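PDB 5V00: protein Ves from Pseudomonas fluorescens, which is of unknown biochemical function but, as the bicupin HutD, is involved in histidine utilization. Local coordinates for residues V13-A16 / V17-V20; Q130-D133 / G134-F138. All blocks are in the same frame, centred on the assembly; numbering follows the deposited sequence.

How the contacts relate
From the N terminus, strand 10-14 runs into contact 1, where the chain makes a tight turn at 16-18 before going on to strand 21-23, an edge strand of the six-stranded sheet. Contact 2 comes more than a hundred residues later, as strand 125-132 passes through a short bend into strand 135-140. The two are in series, each a local closure within one continuous stretch, and they neither nest nor cross. The centres of contact 1 and contact 2 are about 22 Å apart. Yet strands 10-14 and 125-132 are the two outermost strands of the same five-stranded sheet, so contact 1 joins one edge of it to the six-stranded sheet, and contact 2 joins the other to a four-stranded sheet.

Contact 1 of 2, residues V13-A16 / V17-V20; sequences VWRA and VDYV
A single turn of 3-10 helix, formed by Ala16, Val17 and Asp18 where strand 10-14 ends, folds the chain back far enough for the Tyr19 ring to lie against Ala16. Two successive backbone bonds wind it: Asp18 N donates to Arg15 O (2.9 Å), and Tyr19 N to Ala16 O (3.0 Å, with an N-H...O angle of 162°). The ring is carried back along the turn because Tyr19 CG stands beside its own backbone N, anti to the carbonyl carbon (chi1 -58°). Ala16 CA then sits over the middle of one ring face, 3.4 Å from the centroid of the Tyr19 ring and only 10° off the ring normal, a CH-pi contact made by a backbone carbon. Ala16 CB touches the ring too, at Tyr19 CE2 (3.6 Å), while Trp14 CB meets the ring edge at Tyr19 CE1 (4.0 Å). At the far end of the ring, the Tyr19 hydroxyl is hydrogen-bonded to His164 O, which fixes where the ring ends. A water accepts from Arg15 N (2.9 Å) and donates to Asp18 OD2 (2.7 Å), linking the residue just after the strand to the end of the turn. The same Asp18 oxygen accepts from Phe45 N of the second subunit, so two donors grip it. Arg15 runs away from the turn; its NH1 is hydrogen-bonded to Lys160 O and forms a salt bridge with Asp165, and its NE is hydrogen-bonded to Ala38 O of the second subunit. The turn thus lies at the dimer interface, with Trp14 and Tyr19 packed against strands 29-36 and 166-170, the latter being the antiparallel neighbour of strand 10-14.

Contact 2 of 2, residues Q130-D133 / G134-F138; sequences QWVD and GVQRF
With CG anti to its own carbonyl carbon (chi1 -51°) and its chain bent at chi2 (-88°), Gln136 turns its amide back across the bend toward Asp133 and Val132. Its NE2 donates to Asp133 O at 2.7 Å; the N-H...O angle of 134° shows a short but bent bond, and the oxygen lies somewhat out of the amide plane. The rest of the side chain packs obliquely across Val132, whose CG1 is 3.6 Å from Gln136 OE1 and whose CG2 is 3.9 Å from Gln136 CG. At the bend itself Asp133 OD1 makes a weak hydrogen bond to Gly134 N (2.8 Å). Gly134 has a positive phi, which by itself favours glycine. Shortening Gln136 to an alanine is likely to leave Asp133 O without this donor and open a gap beside Val132. Backbone pairing runs on through the bend, Val132 with Cys184, Gly134 with Gly182 and Gln136 with Val180, so that two antiparallel stretches of chain, 125-140 and 176-191, pass together from one sheet to the next, as in the jelly-roll beta-barrel of a cupin domain, here probably the C-terminal one of the bicupin.

Contact 1 of 2, residues V13-A16 / V17-V20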
ATOM      1  N   VAL B  13      -6.887  -2.916  -3.056  1.00 19.22           N
ATOM      2  CA  VAL B  13      -6.753  -2.356  -4.384  1.00 18.94           C
ATOM      3  C   VAL B  13      -5.764  -1.173  -4.258  1.00 22.25           C
ATOM      4  O   VAL B  13      -5.980  -0.245  -3.448  1.00 24.06           O
ATOM      5  CB  VAL B  13      -8.066  -1.909  -5.037  1.00 19.88           C
ATOM      6  CG1 VAL B  13      -7.837  -1.324  -6.417  1.00 21.56           C
ATOM      7  CG2 VAL B  13      -9.074  -3.059  -5.048  1.00 22.87           C
ATOM      8  N   TRP B  14      -4.639  -1.239  -4.988  1.00 18.25           N
ATOM      9  CA  TRP B  14      -3.611  -0.195  -5.011  1.00 18.80           C
ATOM     10  C   TRP B  14      -3.957   0.630  -6.254  1.00 20.68           C
ATOM     11  O   TRP B  14      -3.926   0.103  -7.431  1.00 19.86           O
ATOM     12  CB  TRP B  14      -2.210  -0.812  -5.103  1.00 19.82           C
ATOM     13  CG  TRP B  14      -1.911  -1.887  -4.117  1.00 21.15           C
ATOM     14  CD1 TRP B  14      -1.731  -3.226  -4.320  1.00 20.23           C
ATOM     15  CD2 TRP B  14      -1.900  -1.711  -2.719  1.00 26.57           C
ATOM     16  NE1 TRP B  14      -1.514  -3.878  -3.144  1.00 20.61           N
ATOM     17  CE2 TRP B  14      -1.657  -2.968  -2.131  1.00 26.15           C
ATOM     18  CE3 TRP B  14      -2.173  -0.622  -1.901  1.00 40.37           C
ATOM     19  CZ2 TRP B  14      -1.633  -3.169  -0.762  1.00 35.19           C
ATOM     20  CZ3 TRP B  14      -2.142  -0.822  -0.512  1.00 46.32           C
ATOM     21  CH2 TRP B  14      -1.868  -2.105   0.035  1.00 42.89           C
ATOM     22  N   ARG B  15      -4.302   1.901  -6.081  1.00 17.89           N
ATOM     23  CA  ARG B  15      -4.618   2.731  -7.212  1.00 18.64           C
ATOM     24  C   ARG B  15      -3.376   3.498  -7.666  1.00 20.79           C
ATOM     25  O   ARG B  15      -2.628   4.084  -6.870  1.00 19.87           O
ATOM     26  CB  ARG B  15      -5.761   3.700  -6.984  1.00 18.42           C
ATOM     27  CG  ARG B  15      -7.075   3.082  -6.579  1.00 18.26           C
ATOM     28  CD  ARG B  15      -7.690   2.309  -7.797  1.00 19.69           C
ATOM     29  NE  ARG B  15      -8.942   1.784  -7.411  1.00 19.21           N
ATOM     30  CZ  ARG B  15      -9.760   1.099  -8.235  1.00 20.01           C
ATOM     31  NH1 ARG B  15      -9.384   0.960  -9.508  1.00 20.35           N
ATOM     32  NH2 ARG B  15     -10.837   0.549  -7.787  1.00 18.68           N
ATOM     33  N   ALA B  16      -3.148   3.527  -8.956  1.00 19.62           N
ATOM     34  CA  ALA B  16      -1.900   4.089  -9.458  1.00 20.38           C
ATOM     35  C   ALA B  16      -1.807   5.614  -9.178  1.00 22.31           C
ATOM     36  O   ALA B  16      -0.701   6.193  -9.058  1.00 21.61           O
ATOM     37  CB  ALA B  16      -1.761   3.852 -10.986  1.00 23.35           C
ATOM     38  N   VAL B  17      -2.934   6.239  -9.111  1.00 22.87           N
ATOM     39  CA  VAL B  17      -2.928   7.696  -8.731  1.00 28.13           C
ATOM     40  C   VAL B  17      -2.319   7.937  -7.368  1.00 27.18           C
ATOM     41  O   VAL B  17      -1.747   9.053  -7.156  1.00 23.76           O
ATOM     42  CB  VAL B  17      -4.270   8.429  -8.913  1.00 31.18           C
ATOM     43  CG1 VAL B  17      -4.700   8.432 -10.316  1.00 37.82           C
ATOM     44  CG2 VAL B  17      -5.342   7.880  -8.116  1.00 33.28           C
ATOM     45  N   ASP B  18      -2.294   6.949  -6.480  1.00 22.43           N
ATOM     46  CA  ASP B  18      -1.647   7.045  -5.183  1.00 21.85           C
ATOM     47  C   ASP B  18      -0.204   6.675  -5.115  1.00 24.43           C
ATOM     48  O   ASP B  18       0.451   6.798  -4.059  1.00 23.03           O
ATOM     49  CB  ASP B  18      -2.448   6.234  -4.158  1.00 23.64           C
ATOM     50  CG  ASP B  18      -3.895   6.699  -4.076  1.00 21.76           C
ATOM     51  OD1 ASP B  18      -4.181   7.942  -4.016  1.00 21.85           O
ATOM     52  OD2 ASP B  18      -4.837   5.844  -4.029  1.00 20.53           O
ATOM     53  N   TYR B  19       0.375   6.154  -6.223  1.00 20.93           N
ATOM     54  CA  TYR B  19       1.758   5.738  -6.129  1.00 21.35           C
ATOM     55  C   TYR B  19       2.653   7.023  -6.044  1.00 20.47           C
ATOM     56  O   TYR B  19       2.277   8.008  -6.605  1.00 26.72           O
ATOM     57  CB  TYR B  19       2.230   4.956  -7.389  1.00 21.89           C
ATOM     58  CG  TYR B  19       1.455   3.708  -7.723  1.00 21.08           C
ATOM     59  CD1 TYR B  19       0.717   3.016  -6.766  1.00 24.02           C
ATOM     60  CD2 TYR B  19       1.542   3.155  -9.039  1.00 21.76           C
ATOM     61  CE1 TYR B  19       0.046   1.823  -7.129  1.00 23.23           C
ATOM     62  CE2 TYR B  19       0.860   2.018  -9.383  1.00 20.86           C
ATOM     63  CZ  TYR B  19       0.091   1.348  -8.407  1.00 22.95           C
ATOM     64  OH  TYR B  19      -0.621   0.198  -8.724  1.00 20.53           O
ATOM     65  N   VAL B  20       3.727   6.887  -5.298  1.00 24.14           N
ATOM     66  CA  VAL B  20       4.664   7.985  -5.099  1.00 27.52           C
ATOM     67  C   VAL B  20       5.923   7.711  -5.967  1.00 24.05           C
ATOM     68  O   VAL B  20       6.560   6.700  -5.793  1.00 26.65           O
ATOM     69  CB  VAL B  20       5.058   8.040  -3.653  1.00 29.44           C
ATOM     70  CG1 VAL B  20       6.111   9.122  -3.401  1.00 33.47           C
ATOM     71  CG2 VAL B  20       3.774   8.411  -2.830  1.00 28.84           C
TER
HETATM   72  O   HOH W   1      -4.936   3.218  -3.593  1.00 18.47           O
HETATM   73  O   HOH W   2       0.842   8.417  -9.264  1.00 44.36           O

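Contact 2 of 2, residues Q130-D133 / G134-F138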
ATOM      1  N   GLN B 130       2.263 -14.413 -15.136  1.00 18.29           N
ATOM      2  CA  GLN B 130       1.736 -14.615 -16.481  1.00 18.39           C
ATOM      3  C   GLN B 130       0.928 -13.405 -16.952  1.00 19.75           C
ATOM      4  O   GLN B 130      -0.002 -12.966 -16.281  1.00 18.67           O
ATOM      5  CB  GLN B 130       0.859 -15.844 -16.440  1.00 16.38           C
ATOM      6  CG  GLN B 130       0.229 -16.169 -17.800  1.00 18.63           C
ATOM      7  CD  GLN B 130      -0.607 -17.424 -17.788  1.00 21.96           C
ATOM      8  OE1 GLN B 130      -0.907 -17.988 -16.763  1.00 20.78           O
ATOM      9  NE2 GLN B 130      -1.060 -17.818 -18.992  1.00 23.35           N
ATOM     10  N   TRP B 131       1.258 -12.871 -18.109  1.00 17.81           N
ATOM     11  CA  TRP B 131       0.438 -11.856 -18.786  1.00 18.29           C
ATOM     12  C   TRP B 131      -0.699 -12.548 -19.534  1.00 21.64           C
ATOM     13  O   TRP B 131      -0.474 -13.595 -20.216  1.00 20.11           O
ATOM     14  CB  TRP B 131       1.295 -11.048 -19.739  1.00 17.69           C
ATOM     15  CG  TRP B 131       2.218 -10.121 -19.060  1.00 17.53           C
ATOM     16  CD1 TRP B 131       3.505 -10.334 -18.714  1.00 18.58           C
ATOM     17  CD2 TRP B 131       1.910  -8.796 -18.669  1.00 18.22           C
ATOM     18  NE1 TRP B 131       4.032  -9.231 -18.112  1.00 19.61           N
ATOM     19  CE2 TRP B 131       3.061  -8.269 -18.059  1.00 18.87           C
ATOM     20  CE3 TRP B 131       0.741  -8.042 -18.686  1.00 20.25           C
ATOM     21  CZ2 TRP B 131       3.113  -6.973 -17.502  1.00 18.61           C
ATOM     22  CZ3 TRP B 131       0.795  -6.718 -18.180  1.00 19.39           C
ATOM     23  CH2 TRP B 131       1.973  -6.233 -17.542  1.00 18.58           C
ATOM     24  N   VAL B 132      -1.914 -12.009 -19.382  1.00 18.72           N
ATOM     25  CA  VAL B 132      -3.135 -12.624 -19.929  1.00 19.62           C
ATOM     26  C   VAL B 132      -4.031 -11.588 -20.569  1.00 20.21           C
ATOM     27  O   VAL B 132      -3.808 -10.355 -20.410  1.00 19.97           O
ATOM     28  CB  VAL B 132      -3.918 -13.457 -18.885  1.00 19.26           C
ATOM     29  CG1 VAL B 132      -3.099 -14.573 -18.283  1.00 19.14           C
ATOM     30  CG2 VAL B 132      -4.522 -12.538 -17.853  1.00 20.11           C
ATOM     31  N   ASP B 133      -5.066 -12.054 -21.313  1.00 21.51           N
ATOM     32  CA  ASP B 133      -6.026 -11.137 -21.870  1.00 20.92           C
ATOM     33  C   ASP B 133      -7.318 -11.867 -22.000  1.00 21.33           C
ATOM     34  O   ASP B 133      -7.385 -13.093 -21.830  1.00 20.72           O
ATOM     35  CB  ASP B 133      -5.540 -10.597 -23.195  1.00 21.91           C
ATOM     36  CG  ASP B 133      -6.275  -9.335 -23.681  1.00 26.20           C
ATOM     37  OD1 ASP B 133      -7.148  -8.727 -23.013  1.00 26.59           O
ATOM     38  OD2 ASP B 133      -5.861  -8.943 -24.810  1.00 32.27           O
ATOM     39  N   GLY B 134      -8.379 -11.147 -22.265  1.00 20.19           N
ATOM     40  CA  GLY B 134      -9.679 -11.783 -22.449  1.00 23.42           C
ATOM     41  C   GLY B 134     -10.256 -12.281 -21.130  1.00 22.53           C
ATOM     42  O   GLY B 134      -9.936 -11.797 -20.049  1.00 24.75           O
ATOM     43  N   VAL B 135     -11.031 -13.336 -21.211  1.00 19.85           N
ATOM     44  CA  VAL B 135     -11.695 -13.898 -20.044  1.00 22.88           C
ATOM     45  C   VAL B 135     -10.853 -15.066 -19.505  1.00 25.24           C
ATOM     46  O   VAL B 135     -10.454 -15.955 -20.239  1.00 25.54           O
ATOM     47  CB  VAL B 135     -13.132 -14.327 -20.393  1.00 26.97           C
ATOM     48  CG1 VAL B 135     -13.771 -15.016 -19.198  1.00 29.67           C
ATOM     49  CG2 VAL B 135     -13.966 -13.143 -20.855  1.00 30.94           C
ATOM     50  N   GLN B 136     -10.499 -15.033 -18.238  1.00 19.80           N
ATOM     51  CA  GLN B 136      -9.631 -16.051 -17.630  1.00 23.74           C
ATOM     52  C   GLN B 136     -10.268 -16.501 -16.316  1.00 21.63           C
ATOM     53  O   GLN B 136     -11.040 -15.756 -15.630  1.00 20.74           O
ATOM     54  CB  GLN B 136      -8.281 -15.469 -17.274  1.00 29.66           C
ATOM     55  CG  GLN B 136      -7.650 -14.716 -18.452  1.00 33.56           C
ATOM     56  CD  GLN B 136      -6.885 -15.575 -19.297  1.00 32.19           C
ATOM     57  OE1 GLN B 136      -6.127 -16.459 -18.744  1.00 37.50           O
ATOM     58  NE2 GLN B 136      -7.070 -15.472 -20.609  1.00 38.82           N
ATOM     59  N   ARG B 137      -9.925 -17.724 -15.899  1.00 17.05           N
ATOM     60  CA  ARG B 137     -10.386 -18.255 -14.626  1.00 18.48           C
ATOM     61  C   ARG B 137      -9.337 -19.222 -14.136  1.00 17.97           C
ATOM     62  O   ARG B 137      -8.924 -20.095 -14.931  1.00 17.57           O
ATOM     63  CB  ARG B 137     -11.697 -19.010 -14.747  1.00 18.49           C
ATOM     64  CG  ARG B 137     -12.240 -19.467 -13.419  1.00 19.82           C
ATOM     65  CD  ARG B 137     -13.471 -20.365 -13.636  1.00 20.05           C
ATOM     66  NE  ARG B 137     -14.103 -20.788 -12.412  1.00 19.52           N
ATOM     67  CZ  ARG B 137     -15.151 -21.590 -12.338  1.00 19.44           C
ATOM     68  NH1 ARG B 137     -15.692 -21.972 -13.468  1.00 20.47           N
ATOM     69  NH2 ARG B 137     -15.625 -21.947 -11.138  1.00 21.10           N
ATOM     70  N   PHE B 138      -8.863 -19.045 -12.929  1.00 17.17           N
ATOM     71  CA  PHE B 138      -7.912 -19.938 -12.343  1.00 18.99           C
ATOM     72  C   PHE B 138      -8.221 -20.263 -10.921  1.00 21.19           C
ATOM     73  O   PHE B 138      -8.883 -19.495 -10.224  1.00 18.53           O
ATOM     74  CB  PHE B 138      -6.471 -19.413 -12.515  1.00 19.30           C
ATOM     75  CG  PHE B 138      -6.192 -18.123 -11.795  1.00 19.92           C
ATOM     76  CD1 PHE B 138      -6.566 -16.909 -12.368  1.00 19.48           C
ATOM     77  CD2 PHE B 138      -5.598 -18.110 -10.588  1.00 23.35           C
ATOM     78  CE1 PHE B 138      -6.309 -15.708 -11.725  1.00 20.24           C
ATOM     79  CE2 PHE B 138      -5.324 -16.891  -9.969  1.00 24.54           C
ATOM     80  CZ  PHE B 138      -5.728 -15.699 -10.531  1.00 26.26           C
TER